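Local coordinates for protein PlaB phospholipase (PDB 6ZTI) that hydrolyses phospholipids with an alpha/beta-hydrolase domain and has its activity controlled by NAD(H)-mediated assembly into tetramers, at residues Ile17-His22 and Gln92-Ile97; Arg107-Leu112 and Cys121-Leu126; Pro366-Gln371 and Gln410-Phe415. One frame throughout, in Å; residues are numbered along the deposited sequence.

Interaction 1. Residues Ile17-His22 and Gln92-Ile97; sequences IVIFVH and QRFACI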
loop_
_atom_site.group_PDB
_atom_site.type_symbol
_atom_site.label_atom_id
_atom_site.label_comp_id
_atom_site.label_asym_id
_atom_site.label_seq_id
_atom_site.Cartn_x
_atom_site.Cartn_y
_atom_site.Cartn_z
ATOM N N ILE B 17 -49.878 3.025 -2.370
ATOM C CA ILE B 17 -48.914 4.084 -2.115
ATOM C C ILE B 17 -47.753 3.888 -3.079
ATOM O O ILE B 17 -47.361 2.749 -3.362
ATOM C CB ILE B 17 -48.417 4.051 -0.658
ATOM C CG1 ILE B 17 -49.567 4.293 0.315
ATOM C CG2 ILE B 17 -47.277 5.062 -0.451
ATOM C CD1 ILE B 17 -49.238 3.871 1.735
ATOM N N VAL B 18 -47.198 4.987 -3.580
ATOM C CA VAL B 18 -46.010 4.953 -4.428
ATOM C C VAL B 18 -44.906 5.707 -3.710
ATOM O O VAL B 18 -45.140 6.797 -3.180
ATOM C CB VAL B 18 -46.268 5.557 -5.821
ATOM C CG1 VAL B 18 -44.971 5.569 -6.653
ATOM C CG2 VAL B 18 -47.327 4.771 -6.539
ATOM N N ILE B 19 -43.714 5.115 -3.672
ATOM C CA ILE B 19 -42.529 5.740 -3.102
ATOM C C ILE B 19 -41.436 5.714 -4.163
ATOM O O ILE B 19 -41.058 4.637 -4.642
ATOM C CB ILE B 19 -42.049 5.028 -1.825
ATOM C CG1 ILE B 19 -43.157 4.996 -0.768
ATOM C CG2 ILE B 19 -40.823 5.725 -1.268
ATOM C CD1 ILE B 19 -42.810 4.143 0.440
ATOM N N PHE B 20 -40.925 6.887 -4.520
ATOM C CA PHE B 20 -39.799 7.001 -5.436
ATOM C C PHE B 20 -38.484 6.915 -4.673
ATOM O O PHE B 20 -38.374 7.420 -3.553
ATOM C CB PHE B 20 -39.878 8.320 -6.204
ATOM C CG PHE B 20 -40.958 8.344 -7.251
ATOM C CD1 PHE B 20 -42.255 8.699 -6.914
ATOM C CD2 PHE B 20 -40.679 7.989 -8.568
ATOM C CE1 PHE B 20 -43.253 8.709 -7.865
ATOM C CE2 PHE B 20 -41.673 7.996 -9.522
ATOM C CZ PHE B 20 -42.966 8.358 -9.173
ATOM N N VAL B 21 -37.483 6.274 -5.285
ATOM C CA VAL B 21 -36.179 6.074 -4.654
ATOM C C VAL B 21 -35.085 6.266 -5.698
ATOM O O VAL B 21 -35.058 5.559 -6.710
ATOM C CB VAL B 21 -36.057 4.680 -4.010
ATOM C CG1 VAL B 21 -34.723 4.528 -3.295
ATOM C CG2 VAL B 21 -37.185 4.442 -3.057
ATOM N N HIS B 22 -34.152 7.182 -5.431
ATOM C CA HIS B 22 -33.240 7.661 -6.457
ATOM C C HIS B 22 -31.931 6.859 -6.471
ATOM O O HIS B 22 -31.796 5.822 -5.815
ATOM C CB HIS B 22 -32.993 9.156 -6.262
ATOM C CG HIS B 22 -32.428 9.516 -4.923
ATOM N ND1 HIS B 22 -31.099 9.332 -4.600
ATOM C CD2 HIS B 22 -33.010 10.069 -3.830
ATOM C CE1 HIS B 22 -30.887 9.748 -3.364
ATOM N NE2 HIS B 22 -32.030 10.203 -2.874
ATOM N N GLN B 92 -52.930 -0.593 3.721
ATOM C CA GLN B 92 -52.330 -0.085 2.500
ATOM C C GLN B 92 -50.946 -0.686 2.279
ATOM O O GLN B 92 -50.214 -0.992 3.221
ATOM C CB GLN B 92 -52.236 1.438 2.545
ATOM C CG GLN B 92 -53.557 2.130 2.823
ATOM C CD GLN B 92 -53.619 3.498 2.194
ATOM O OE1 GLN B 92 -53.582 3.627 0.970
ATOM N NE2 GLN B 92 -53.696 4.532 3.026
ATOM N N ARG B 93 -50.599 -0.855 1.008
ATOM C CA ARG B 93 -49.296 -1.357 0.601
ATOM C C ARG B 93 -48.696 -0.376 -0.393
ATOM O O ARG B 93 -49.405 0.442 -0.989
ATOM C CB ARG B 93 -49.387 -2.762 -0.024
ATOM C CG ARG B 93 -49.765 -3.867 0.962
ATOM C CD ARG B 93 -48.763 -5.032 0.948
ATOM N NE ARG B 93 -48.906 -5.907 -0.216
ATOM C CZ ARG B 93 -48.083 -6.917 -0.506
ATOM N NH1 ARG B 93 -47.051 -7.189 0.277
ATOM N NH2 ARG B 93 -48.287 -7.662 -1.586
ATOM N N PHE B 94 -47.374 -0.452 -0.572
ATOM C CA PHE B 94 -46.712 0.516 -1.427
ATOM C C PHE B 94 -45.924 -0.139 -2.551
ATOM O O PHE B 94 -45.454 -1.275 -2.451
ATOM C CB PHE B 94 -45.805 1.482 -0.616
ATOM C CG PHE B 94 -44.701 0.832 0.174
ATOM C CD1 PHE B 94 -43.488 0.533 -0.417
ATOM C CD2 PHE B 94 -44.837 0.635 1.539
ATOM C CE1 PHE B 94 -42.461 -0.010 0.317
ATOM C CE2 PHE B 94 -43.811 0.090 2.277
ATOM C CZ PHE B 94 -42.618 -0.236 1.661
ATOM N N ALA B 95 -45.849 0.597 -3.652
ATOM C CA ALA B 95 -44.964 0.296 -4.759
ATOM C C ALA B 95 -43.756 1.218 -4.681
ATOM O O ALA B 95 -43.908 2.421 -4.439
ATOM C CB ALA B 95 -45.696 0.475 -6.089
ATOM N N CYS B 96 -42.564 0.647 -4.853
ATOM C CA CYS B 96 -41.328 1.410 -4.954
ATOM C C CYS B 96 -40.947 1.521 -6.417
ATOM O O CYS B 96 -40.893 0.514 -7.124
ATOM C CB CYS B 96 -40.174 0.759 -4.187
ATOM S SG CYS B 96 -40.208 1.078 -2.434
ATOM N N ILE B 97 -40.713 2.742 -6.867
ATOM C CA ILE B 97 -40.126 3.002 -8.167
ATOM C C ILE B 97 -38.719 3.508 -7.892
ATOM O O ILE B 97 -38.541 4.582 -7.307
ATOM C CB ILE B 97 -40.950 4.012 -8.975
ATOM C CG1 ILE B 97 -42.372 3.476 -9.208
ATOM C CG2 ILE B 97 -40.264 4.315 -10.277
ATOM C CD1 ILE B 97 -43.354 4.539 -9.687
#
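The Phe-94 ring carries Ile-19 over one face: methyl CD1 of Ile-19 lies 4.0 Å from the centroid of the Phe-94 ring and 20° off its normal, a CH-pi contact displaced toward the rim at CG and CD1. The second ring in the contact, Phe-20, meets Ile-97 obliquely, CE2 of Phe-20 being 3.8 Å from CD1 of Ile-97, with the two side chains side by side and pointing the same way. Both pairs belong to neighbouring parallel strands of the central sheet of the alpha/beta-hydrolase fold, whose segment axes run 29° apart.

Five backbone hydrogen bonds document the parallel pairing. Ile-17 N and Ile-19 N give to Arg-93 O and Ala-95 O, and Ala-95 N and Ile-97 N give to Ile-17 O and Ile-19 O; Val-21 N completes the series with a 2.8 Å bond to Ile-97 O. Val-18 and Phe-20 turn their backbone groups the other way, to strand 55-60, which makes 17-21 an inner strand.

Side chains alternate between the faces. Ile-17, Ile-19, Phe-94 and Cys-96 share one, where CB of Ile-17 is 3.7 Å from CB of Phe-94. Helix 69-89 covers this face through Leu-88 and Phe-76, while Ile-470 of a second subunit packs on Ile-19. Helix 35-44 covers the opposite face, Leu-39 touching both Phe-20 and Ile-97. There the closest side-chain approach between the strands is CG1 of Val-18 to CD1 of Ile-97, 3.6 Å.

Interaction 2. Residues Arg107-Leu112 and Cys121-Leu126; sequences RKWMDL and CPLSHL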
loop_
_atom_site.group_PDB
_atom_site.type_symbol
_atom_site.label_atom_id
_atom_site.label_comp_id
_atom_site.label_asym_id
_atom_site.label_seq_id
_atom_site.Cartn_x
_atom_site.Cartn_y
_atom_site.Cartn_z
ATOM N N ARG B 107 -33.828 -3.881 -2.293
ATOM C CA ARG B 107 -33.655 -5.326 -2.207
ATOM C C ARG B 107 -32.914 -5.730 -0.935
ATOM O O ARG B 107 -33.174 -6.801 -0.385
ATOM C CB ARG B 107 -32.913 -5.854 -3.429
ATOM C CG ARG B 107 -33.711 -5.759 -4.748
ATOM C CD ARG B 107 -33.179 -6.719 -5.762
ATOM N NE ARG B 107 -31.797 -6.443 -6.142
ATOM C CZ ARG B 107 -30.762 -7.257 -5.951
ATOM N NH1 ARG B 107 -30.897 -8.440 -5.349
ATOM N NH2 ARG B 107 -29.565 -6.873 -6.370
ATOM N N LYS B 108 -31.957 -4.915 -0.488
ATOM C CA LYS B 108 -31.300 -5.153 0.791
ATOM C C LYS B 108 -32.271 -4.958 1.951
ATOM O O LYS B 108 -32.249 -5.719 2.928
ATOM C CB LYS B 108 -30.102 -4.212 0.920
ATOM C CG LYS B 108 -29.355 -4.313 2.226
ATOM C CD LYS B 108 -28.683 -5.654 2.437
ATOM C CE LYS B 108 -27.874 -5.655 3.743
ATOM N NZ LYS B 108 -27.346 -6.980 4.081
ATOM N N TRP B 109 -33.125 -3.936 1.866
ATOM C CA TRP B 109 -34.155 -3.738 2.878
ATOM C C TRP B 109 -35.086 -4.943 2.968
ATOM O O TRP B 109 -35.357 -5.450 4.065
ATOM C CB TRP B 109 -34.944 -2.468 2.565
ATOM C CG TRP B 109 -36.202 -2.357 3.371
ATOM C CD1 TRP B 109 -36.310 -1.981 4.677
ATOM C CD2 TRP B 109 -37.531 -2.641 2.924
ATOM N NE1 TRP B 109 -37.627 -2.017 5.072
ATOM C CE2 TRP B 109 -38.398 -2.418 4.015
ATOM C CE3 TRP B 109 -38.072 -3.067 1.714
ATOM C CZ2 TRP B 109 -39.771 -2.606 3.925
ATOM C CZ3 TRP B 109 -39.438 -3.246 1.624
ATOM C CH2 TRP B 109 -40.272 -3.016 2.719
ATOM N N MET B 110 -35.588 -5.415 1.819
ATOM C CA MET B 110 -36.376 -6.642 1.804
ATOM C C MET B 110 -35.615 -7.786 2.472
ATOM O O MET B 110 -36.188 -8.558 3.244
ATOM C CB MET B 110 -36.738 -7.027 0.363
ATOM C CG MET B 110 -37.719 -6.088 -0.311
ATOM S SD MET B 110 -37.904 -6.353 -2.088
ATOM C CE MET B 110 -38.576 -8.021 -2.060
ATOM N N ASP B 111 -34.313 -7.888 2.208
ATOM C CA ASP B 111 -33.539 -9.004 2.742
ATOM C C ASP B 111 -33.349 -8.851 4.246
ATOM O O ASP B 111 -33.416 -9.835 4.988
ATOM C CB ASP B 111 -32.194 -9.091 2.009
ATOM C CG ASP B 111 -31.519 -10.449 2.147
ATOM O OD1 ASP B 111 -32.055 -11.445 1.627
ATOM O OD2 ASP B 111 -30.427 -10.513 2.750
ATOM N N LEU B 112 -33.142 -7.623 4.719
ATOM C CA LEU B 112 -32.888 -7.420 6.144
ATOM C C LEU B 112 -34.137 -7.682 6.980
ATOM O O LEU B 112 -34.042 -8.200 8.096
ATOM C CB LEU B 112 -32.379 -5.999 6.393
ATOM C CG LEU B 112 -30.911 -5.705 6.068
ATOM C CD1 LEU B 112 -30.671 -4.220 6.138
ATOM C CD2 LEU B 112 -29.949 -6.441 7.015
ATOM N N CYS B 121 -44.295 -8.518 3.837
ATOM C CA CYS B 121 -43.656 -7.293 3.393
ATOM C C CYS B 121 -44.709 -6.292 2.927
ATOM O O CYS B 121 -45.587 -6.654 2.134
ATOM C CB CYS B 121 -42.687 -7.612 2.257
ATOM S SG CYS B 121 -41.754 -6.212 1.655
ATOM N N PRO B 122 -44.655 -5.034 3.374
ATOM C CA PRO B 122 -45.676 -4.059 2.957
ATOM C C PRO B 122 -45.527 -3.583 1.521
ATOM O O PRO B 122 -46.351 -2.792 1.049
ATOM C CB PRO B 122 -45.465 -2.905 3.941
ATOM C CG PRO B 122 -44.009 -2.969 4.259
ATOM C CD PRO B 122 -43.647 -4.425 4.261
ATOM N N LEU B 123 -44.513 -4.044 0.810
ATOM C CA LEU B 123 -44.292 -3.653 -0.571
ATOM C C LEU B 123 -45.076 -4.595 -1.473
ATOM O O LEU B 123 -45.038 -5.813 -1.286
ATOM C CB LEU B 123 -42.790 -3.683 -0.879
ATOM C CG LEU B 123 -42.286 -3.406 -2.291
ATOM C CD1 LEU B 123 -40.912 -2.737 -2.245
ATOM C CD2 LEU B 123 -42.201 -4.706 -3.094
ATOM N N SER B 124 -45.822 -4.022 -2.422
ATOM C CA SER B 124 -46.607 -4.791 -3.380
ATOM C C SER B 124 -45.981 -4.835 -4.766
ATOM O O SER B 124 -46.187 -5.814 -5.488
ATOM C CB SER B 124 -48.015 -4.205 -3.509
ATOM O OG SER B 124 -47.976 -2.943 -4.162
ATOM N N HIS B 125 -45.246 -3.787 -5.157
ATOM C CA HIS B 125 -44.601 -3.699 -6.458
ATOM C C HIS B 125 -43.209 -3.114 -6.283
ATOM O O HIS B 125 -43.018 -2.156 -5.527
ATOM C CB HIS B 125 -45.387 -2.812 -7.445
ATOM C CG HIS B 125 -46.771 -3.304 -7.757
ATOM N ND1 HIS B 125 -47.791 -3.303 -6.832
ATOM C CD2 HIS B 125 -47.306 -3.785 -8.903
ATOM C CE1 HIS B 125 -48.892 -3.776 -7.389
ATOM N NE2 HIS B 125 -48.626 -4.072 -8.647
ATOM N N LEU B 126 -42.247 -3.697 -6.982
ATOM C CA LEU B 126 -40.880 -3.187 -7.041
ATOM C C LEU B 126 -40.551 -2.974 -8.509
ATOM O O LEU B 126 -40.427 -3.939 -9.271
ATOM C CB LEU B 126 -39.891 -4.139 -6.375
ATOM C CG LEU B 126 -38.415 -3.744 -6.502
ATOM C CD1 LEU B 126 -38.197 -2.310 -6.033
ATOM C CD2 LEU B 126 -37.527 -4.697 -5.722
#
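Trp-109 has CG anti to its backbone N (chi1 167°) and Cys-121 has SG anti to its own (chi1 -177°), and the two side chains meet with CH2 of Trp-109 3.7 Å from SG of Cys-121. SG of Cys-121 is 4.6 Å from the centroid of the Trp-109 six-membered ring and 56° off its normal, an oblique sulfur-aromatic contact. The same sulfur accepts a weak hydrogen bond from the backbone N of Leu-123, tying it to the start of the strand.

Pro-122 approaches the indole tip to tip, its CD 4.0 Å from CH2 of Trp-109. Beside it Leu-123 crosses the indole obliquely, its CD1 4.2 Å from CZ3 of Trp-109. Farther along the strand, CD2 of Leu-126 is shared: it lies 4.0 Å from SD of Met-110 and 4.1 Å from CG of Arg-107. The polar ends bond to other partners, NE1 of Trp-109 to Asp-77 and the Arg-107 guanidinium to Asn-177 and Asn-133.

The contact packs helix 102-114 against the strand that follows it, within the beta-alpha-beta unit of strand 93-99, helix 102-114 and strand 123-129, with Ala-73 and Phe-76 of helix 69-89 against Trp-109.

Interaction 3. Residues Pro366-Gln371 and Gln410-Phe415; sequences PQYSEQ and QGNLGF. With SND (thionicotinamide-adenine-dinucleotide), chain J.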
loop_
_atom_site.group_PDB
_atom_site.type_symbol
_atom_site.label_atom_id
_atom_site.label_comp_id
_atom_site.label_asym_id
_atom_site.label_seq_id
_atom_site.Cartn_x
_atom_site.Cartn_y
_atom_site.Cartn_z
ATOM N N PRO B 366 -13.238 -27.792 -30.648
ATOM C CA PRO B 366 -13.320 -29.220 -30.315
ATOM C C PRO B 366 -12.342 -29.650 -29.254
ATOM O O PRO B 366 -12.567 -30.674 -28.601
ATOM C CB PRO B 366 -13.007 -29.909 -31.648
ATOM C CG PRO B 366 -13.164 -28.857 -32.693
ATOM C CD PRO B 366 -12.800 -27.577 -32.037
ATOM N N GLN B 367 -11.246 -28.926 -29.078
ATOM C CA GLN B 367 -10.221 -29.304 -28.122
ATOM C C GLN B 367 -10.235 -28.424 -26.879
ATOM O O GLN B 367 -9.307 -28.505 -26.076
ATOM C CB GLN B 367 -8.847 -29.255 -28.796
ATOM C CG GLN B 367 -8.805 -29.896 -30.192
ATOM C CD GLN B 367 -9.276 -31.335 -30.194
ATOM O OE1 GLN B 367 -9.227 -32.020 -29.171
ATOM N NE2 GLN B 367 -9.740 -31.803 -31.348
ATOM N N TYR B 368 -11.271 -27.607 -26.689
ATOM C CA TYR B 368 -11.320 -26.647 -25.595
ATOM C C TYR B 368 -9.977 -25.926 -25.447
ATOM O O TYR B 368 -9.299 -25.995 -24.419
ATOM C CB TYR B 368 -11.728 -27.338 -24.295
ATOM C CG TYR B 368 -13.179 -27.781 -24.275
ATOM C CD1 TYR B 368 -14.173 -26.929 -23.804
ATOM C CD2 TYR B 368 -13.555 -29.035 -24.731
ATOM C CE1 TYR B 368 -15.496 -27.313 -23.785
ATOM C CE2 TYR B 368 -14.889 -29.432 -24.716
ATOM C CZ TYR B 368 -15.849 -28.560 -24.238
ATOM O OH TYR B 368 -17.169 -28.946 -24.215
ATOM N N SER B 369 -9.614 -25.206 -26.499
ATOM C CA SER B 369 -8.398 -24.409 -26.511
ATOM C C SER B 369 -8.717 -22.988 -26.090
ATOM O O SER B 369 -9.755 -22.454 -26.455
ATOM C CB SER B 369 -7.772 -24.412 -27.904
ATOM O OG SER B 369 -6.839 -23.361 -28.016
ATOM N N GLU B 370 -7.820 -22.387 -25.303
ATOM C CA GLU B 370 -7.926 -20.969 -24.971
ATOM C C GLU B 370 -7.655 -20.058 -26.164
ATOM O O GLU B 370 -7.929 -18.849 -26.087
ATOM C CB GLU B 370 -6.969 -20.635 -23.820
ATOM C CG GLU B 370 -5.520 -20.354 -24.194
ATOM C CD GLU B 370 -4.726 -21.597 -24.594
ATOM O OE1 GLU B 370 -5.252 -22.726 -24.466
ATOM O OE2 GLU B 370 -3.555 -21.435 -25.023
ATOM N N GLN B 371 -7.124 -20.602 -27.245
ATOM C CA GLN B 371 -6.825 -19.858 -28.455
ATOM C C GLN B 371 -7.975 -19.846 -29.459
ATOM O O GLN B 371 -7.872 -19.172 -30.487
ATOM C CB GLN B 371 -5.585 -20.461 -29.130
ATOM C CG GLN B 371 -4.361 -20.629 -28.215
ATOM C CD GLN B 371 -3.612 -19.333 -27.987
ATOM O OE1 GLN B 371 -3.680 -18.421 -28.797
ATOM N NE2 GLN B 371 -2.888 -19.249 -26.877
ATOM N N GLN B 410 -18.427 -26.983 -32.785
ATOM C CA GLN B 410 -19.199 -27.999 -32.077
ATOM C C GLN B 410 -20.023 -27.440 -30.928
ATOM O O GLN B 410 -20.627 -28.210 -30.172
ATOM C CB GLN B 410 -18.301 -29.124 -31.557
ATOM C CG GLN B 410 -17.423 -29.768 -32.628
ATOM C CD GLN B 410 -16.735 -31.035 -32.132
ATOM O OE1 GLN B 410 -17.015 -31.523 -31.036
ATOM N NE2 GLN B 410 -15.833 -31.572 -32.943
ATOM N N GLY B 411 -20.083 -26.129 -30.775
ATOM C CA GLY B 411 -20.818 -25.554 -29.672
ATOM C C GLY B 411 -20.066 -25.527 -28.364
ATOM O O GLY B 411 -20.652 -25.151 -27.347
ATOM N N ASN B 412 -18.781 -25.886 -28.358
ATOM C CA ASN B 412 -18.047 -26.048 -27.111
ATOM C C ASN B 412 -17.691 -24.709 -26.484
ATOM O O ASN B 412 -17.275 -23.767 -27.167
ATOM C CB ASN B 412 -16.768 -26.853 -27.330
ATOM C CG ASN B 412 -17.042 -28.319 -27.637
ATOM O OD1 ASN B 412 -18.181 -28.785 -27.555
ATOM N ND2 ASN B 412 -15.987 -29.058 -27.980
ATOM N N LEU B 413 -17.848 -24.641 -25.162
ATOM C CA LEU B 413 -17.349 -23.533 -24.367
ATOM C C LEU B 413 -16.983 -24.075 -22.998
ATOM O O LEU B 413 -17.747 -24.843 -22.411
ATOM C CB LEU B 413 -18.384 -22.417 -24.210
ATOM C CG LEU B 413 -17.964 -21.252 -23.315
ATOM C CD1 LEU B 413 -16.791 -20.518 -23.911
ATOM C CD2 LEU B 413 -19.153 -20.296 -23.128
ATOM N N GLY B 414 -15.841 -23.636 -22.475
ATOM C CA GLY B 414 -15.386 -24.115 -21.192
ATOM C C GLY B 414 -14.549 -23.101 -20.440
ATOM O O GLY B 414 -14.280 -21.994 -20.918
ATOM N N PHE B 415 -14.179 -23.489 -19.218
ATOM C CA PHE B 415 -13.270 -22.737 -18.368
ATOM C C PHE B 415 -12.067 -23.597 -18.016
ATOM O O PHE B 415 -12.186 -24.808 -17.827
ATOM C CB PHE B 415 -13.911 -22.317 -17.040
ATOM C CG PHE B 415 -15.155 -21.527 -17.181
ATOM C CD1 PHE B 415 -15.219 -20.461 -18.043
ATOM C CD2 PHE B 415 -16.260 -21.832 -16.412
ATOM C CE1 PHE B 415 -16.364 -19.720 -18.155
ATOM C CE2 PHE B 415 -17.418 -21.089 -16.528
ATOM C CZ PHE B 415 -17.468 -20.039 -17.403
HETATM P PA SND J . -7.717 -10.799 -27.644
HETATM O O1A SND J . -6.808 -11.992 -27.757
HETATM O O2A SND J . -7.170 -9.491 -28.090
HETATM O O5B SND J . -8.204 -10.671 -26.107
HETATM C C5B SND J . -9.118 -9.678 -25.611
HETATM C C4B SND J . -9.019 -9.743 -24.106
HETATM O O4B SND J . -9.432 -11.047 -23.632
HETATM C C3B SND J . -7.612 -9.558 -23.559
HETATM O O3B SND J . -7.714 -9.056 -22.243
HETATM C C2B SND J . -7.073 -10.984 -23.551
HETATM O O2B SND J . -5.990 -11.116 -22.639
HETATM C C1B SND J . -8.321 -11.740 -23.088
HETATM N N9A SND J . -8.388 -13.130 -23.521
HETATM C C8A SND J . -8.031 -13.647 -24.739
HETATM N N7A SND J . -8.198 -14.944 -24.839
HETATM C C5A SND J . -8.702 -15.308 -23.598
HETATM C C6A SND J . -9.095 -16.546 -23.058
HETATM N N6A SND J . -9.013 -17.700 -23.717
HETATM N N1A SND J . -9.581 -16.556 -21.794
HETATM C C2A SND J . -9.655 -15.402 -21.124
HETATM N N3A SND J . -9.294 -14.179 -21.521
HETATM C C4A SND J . -8.826 -14.198 -22.777
HETATM O O3 SND J . -9.091 -11.003 -28.418
HETATM P PN SND J . -9.527 -11.777 -29.743
HETATM O O1N SND J . -8.472 -11.620 -30.770
HETATM O O2N SND J . -10.911 -11.372 -30.051
HETATM O O5D SND J . -9.470 -13.282 -29.213
HETATM C C5D SND J . -10.114 -14.353 -29.936
HETATM C C4D SND J . -9.351 -15.632 -29.694
HETATM O O4D SND J . -8.107 -15.619 -30.431
HETATM C C3D SND J . -8.964 -15.906 -28.243
HETATM O O3D SND J . -9.043 -17.303 -28.031
HETATM C C2D SND J . -7.506 -15.459 -28.183
HETATM O O2D SND J . -6.792 -16.140 -27.157
HETATM C C1D SND J . -7.037 -15.892 -29.561
HETATM N N1N SND J . -5.832 -15.086 -30.026
HETATM C C2N SND J . -4.700 -15.743 -30.330
HETATM C C3N SND J . -3.617 -15.053 -30.839
HETATM C C7N SND J . -2.349 -15.749 -31.183
HETATM S S7N SND J . -1.089 -14.928 -31.896
HETATM N N7N SND J . -2.274 -17.032 -30.895
HETATM C C4N SND J . -3.731 -13.677 -31.015
HETATM C C5N SND J . -4.903 -13.029 -30.677
HETATM C C6N SND J . -5.953 -13.755 -30.181
HETATM O O HOH W 1 -15.490 -32.175 -29.028
#
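Tyr-368 lays its ring across Asn-412, at the start of strand 412-419. From CB, CG is directed anti to the carbonyl carbon (chi1 -70°), and beyond it one edge of the ring borders backbone: CD1 is 3.9 Å from Gly-414 N, and CE1 is 3.6 Å from Leu-413 O. With no side chain at Gly-414, the ring can come this close to the strand. Over the face, ND2 of Asn-412 lies above CE2 of Tyr-368, 3.5 Å away. The amide plane of Asn-412 is stacked on the ring, only 9° from parallel, and its CB sits over the face, 4.0 Å from the centroid of the Tyr-368 ring, a CH-pi contact. CZ lies 3.6 Å from CB of Asn-412. At the tip, OH lies over the amide beside CG of Asn-412 and bonds to the carbonyl O of Ser-438; His-437 also stacks on the ring. ND2 of Asn-412 in turn bonds to the O of Gly-365, fixing the rotation of the stacked amide.

Nearby, CB of Pro-366 is 3.5 Å from NE2 of Gln-410. A water donates to OE1 of Gln-410.

Farther along the loop, OG of Ser-369 accepts from Gln-371 N, an ST turn. Glu-370 O takes three bonds from the thio-NAD, from N6A, O2D and O3D, the last at 2.7 Å from O3D. OE1 of Gln-371 accepts from N7N of the thionicotinamide, while its NE2 reaches both OE2 of Glu-370 and Tyr-205 O of a third subunit. Tyr-368 and Ser-369 form a G1 beta bulge opposite Ala-364, leading into a dinucleotide pocket at a subunit interface.

How the interactions relate
Along the chain the three contacts come in series. Interactions 1 and 2 are neighbours, centres 10 Å apart, in the six-stranded parallel sheet: strand 93-99 pairs with 16-21 in interaction 1 and borders strand 123-129 of interaction 2, and runs on into helix 102-114. Phe-94 O to Ser-124 N and His-125 O to Cys-96 N are probable hydrogen bonds joining them. Interaction 3 lies on the opposite side of the chain's centre, about 47 Å and 42 Å between centres from interactions 1 and 2, where a loop packs on strand 412-419 of the separate mixed sheet. The hydrolase core and the dinucleotide-binding region are thus distinct, consistent with nucleotide-dependent assembly acting at a distance from that core.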